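Inorganic pyrophosphatase (Ehrlichia chaffeensis, PDB 3LO0) probably catalyses the magnesium-dependent hydrolysis of inorganic diphosphate to two phosphate ions, working as a homohexamer. Local coordinates at residues V95-R98 against F99-S103. Numbering follows the deposited sequence.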
ATOM      1  N   VAL A  95      -2.851   1.748  20.788  1.00 17.98           N
ATOM      2  CA  VAL A  95      -4.266   1.658  20.504  1.00 17.65           C
ATOM      3  C   VAL A  95      -4.496   0.573  19.470  1.00 19.29           C
ATOM      4  O   VAL A  95      -4.103   0.718  18.338  1.00 19.89           O
ATOM      5  CB  VAL A  95      -4.863   2.970  20.006  1.00 18.39           C
ATOM      6  CG1 VAL A  95      -6.410   2.867  19.918  1.00 17.08           C
ATOM      7  CG2 VAL A  95      -4.434   4.159  20.934  1.00 17.51           C
ATOM      8  N   ALA A  96      -5.114  -0.521  19.876  1.00 20.68           N
ATOM      9  CA  ALA A  96      -5.462  -1.579  18.932  1.00 22.02           C
ATOM     10  C   ALA A  96      -6.558  -1.066  18.021  1.00 22.86           C
ATOM     11  O   ALA A  96      -7.436  -0.328  18.447  1.00 22.72           O
ATOM     12  CB  ALA A  96      -5.916  -2.827  19.700  1.00 22.92           C
ATOM     13  N   SER A  97      -6.500  -1.392  16.726  1.00 23.47           N
ATOM     14  CA  SER A  97      -7.538  -0.961  15.845  1.00 24.87           C
ATOM     15  C   SER A  97      -7.678  -1.907  14.632  1.00 25.00           C
ATOM     16  O   SER A  97      -6.827  -2.751  14.406  1.00 24.65           O
ATOM     17  CB  SER A  97      -7.301   0.486  15.420  1.00 25.39           C
ATOM     18  OG  SER A  97      -6.251   0.582  14.504  1.00 30.21           O
ATOM     19  N   ARG A  98      -8.771  -1.782  13.896  1.00 25.99           N
ATOM     20  CA  ARG A  98      -9.025  -2.671  12.749  1.00 26.84           C
ATOM     21  C   ARG A  98      -8.231  -2.197  11.534  1.00 27.08           C
ATOM     22  O   ARG A  98      -7.972  -2.975  10.596  1.00 25.75           O
ATOM     23  CB  ARG A  98     -10.527  -2.677  12.388  1.00 27.75           C
ATOM     24  CG  ARG A  98     -11.497  -3.281  13.392  1.00 30.02           C
ATOM     25  CD  ARG A  98     -12.942  -3.505  12.771  1.00 30.26           C
ATOM     26  NE  ARG A  98     -13.792  -2.301  12.696  1.00 30.34           N
ATOM     27  CZ  ARG A  98     -14.246  -1.715  11.582  1.00 35.09           C
ATOM     28  NH1 ARG A  98     -13.960  -2.172  10.366  1.00 37.68           N
ATOM     29  NH2 ARG A  98     -15.019  -0.645  11.671  1.00 35.30           N
ATOM     30  N   PHE A  99      -7.897  -0.903  11.520  1.00 26.87           N
ATOM     31  CA  PHE A  99      -7.160  -0.271  10.407  1.00 27.21           C
ATOM     32  C   PHE A  99      -6.138   0.716  10.981  1.00 26.91           C
ATOM     33  O   PHE A  99      -6.376   1.292  12.049  1.00 26.17           O
ATOM     34  CB  PHE A  99      -8.117   0.495   9.501  1.00 27.91           C
ATOM     35  CG  PHE A  99      -9.104  -0.398   8.807  1.00 31.00           C
ATOM     36  CD1 PHE A  99      -8.693  -1.193   7.745  1.00 32.71           C
ATOM     37  CD2 PHE A  99     -10.407  -0.495   9.251  1.00 34.95           C
ATOM     38  CE1 PHE A  99      -9.594  -2.050   7.100  1.00 34.99           C
ATOM     39  CE2 PHE A  99     -11.321  -1.352   8.605  1.00 36.10           C
ATOM     40  CZ  PHE A  99     -10.905  -2.121   7.543  1.00 36.20           C
ATOM     41  N   PRO A 100      -5.032   0.944  10.270  1.00 26.42           N
ATOM     42  CA  PRO A 100      -4.063   1.946  10.775  1.00 26.09           C
ATOM     43  C   PRO A 100      -4.682   3.329  10.873  1.00 25.14           C
ATOM     44  O   PRO A 100      -5.514   3.687  10.057  1.00 24.29           O
ATOM     45  CB  PRO A 100      -2.951   1.953   9.704  1.00 25.53           C
ATOM     46  CG  PRO A 100      -3.088   0.653   8.980  1.00 28.14           C
ATOM     47  CD  PRO A 100      -4.546   0.261   9.057  1.00 27.63           C
ATOM     48  N   VAL A 101      -4.284   4.086  11.894  1.00 23.83           N
ATOM     49  CA  VAL A 101      -4.690   5.474  12.054  1.00 23.56           C
ATOM     50  C   VAL A 101      -3.485   6.349  11.758  1.00 23.82           C
ATOM     51  O   VAL A 101      -2.369   6.048  12.182  1.00 23.04           O
ATOM     52  CB  VAL A 101      -5.176   5.719  13.484  1.00 23.34           C
ATOM     53  CG1 VAL A 101      -5.476   7.189  13.724  1.00 22.00           C
ATOM     54  CG2 VAL A 101      -6.363   4.801  13.796  1.00 24.10           C
ATOM     55  N   MET A 102      -3.688   7.440  11.023  1.00 25.38           N
ATOM     56  CA  MET A 102      -2.546   8.226  10.587  1.00 26.22           C
ATOM     57  C   MET A 102      -1.872   8.962  11.739  1.00 25.86           C
ATOM     58  O   MET A 102      -2.519   9.343  12.736  1.00 25.13           O
ATOM     59  CB  MET A 102      -2.933   9.197   9.462  1.00 27.49           C
ATOM     60  CG  MET A 102      -3.832  10.315   9.877  1.00 29.79           C
ATOM     61  SD  MET A 102      -4.277  11.429   8.507  1.00 32.99           S
ATOM     62  CE  MET A 102      -5.488  12.366   9.433  1.00 31.00           C
ATOM     63  N   SER A 103      -0.561   9.151  11.601  1.00 25.91           N
ATOM     64  CA  SER A 103       0.196   9.988  12.525  1.00 25.95           C
ATOM     65  C   SER A 103      -0.434  11.353  12.510  1.00 26.26           C
ATOM     66  O   SER A 103      -0.758  11.883  11.459  1.00 26.55           O
ATOM     67  CB  SER A 103       1.647  10.199  12.082  1.00 26.79           C
ATOM     68  OG  SER A 103       2.276   9.007  11.867  1.00 27.26           O
TER
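Ser97 OG donates a hydrogen bond to Phe99 O, 2.6 Å away, and so ties a serine side chain to the backbone carbonyl two residues further on, where the chain turns. The hydroxyl does not come in on a lone pair: it sits about 45° out of the carbonyl plane, above it. A chi1 of 74° lodges OG between the serine's own N and carbonyl carbon, which directs it across the inside of the bend. Asn76 ND2 adds a weak hydrogen bond to the same OG, and its OD1 takes the N-H of Val101, so one asparagine side chain touches both arms of the turn. Val101 turns its side chain in toward the serine, its CG2 4.3 Å from Ser97 OG, a loose approach.

Arg98 and Phe99 meet at a slant on the outer side of the bend. The arginine chain bends at chi3, bringing NH1 to 3.3 Å from Phe99 CE2, with the guanidinium plane turned 76° from the ring. Phe99 carries its ring over the preceding peptide, and Arg98 O lies over one face, 3.3 Å from Phe99 CG. The guanidinium is held mainly from beyond the turn: NE forms a salt bridge with Asp136, and NH2 bonds to Leu67 O of a second subunit. Phe99 also packs on Cys48 of that subunit and on Tyr72 of a third, so this bend is part of the hexamer's contact surface.

The side chain of Val101 is about 10 Å from that of Tyr77, predicted to bind substrate, so the turn lies near that predicted site. Within its own chain, it leads toward strand 106-118; Val95, the last residue of strand 92-95, hydrogen-bonds through its backbone to Asn76 at the start of the antiparallel neighbour 76-79, while Val101 rests on Ile41 of strand 37-41.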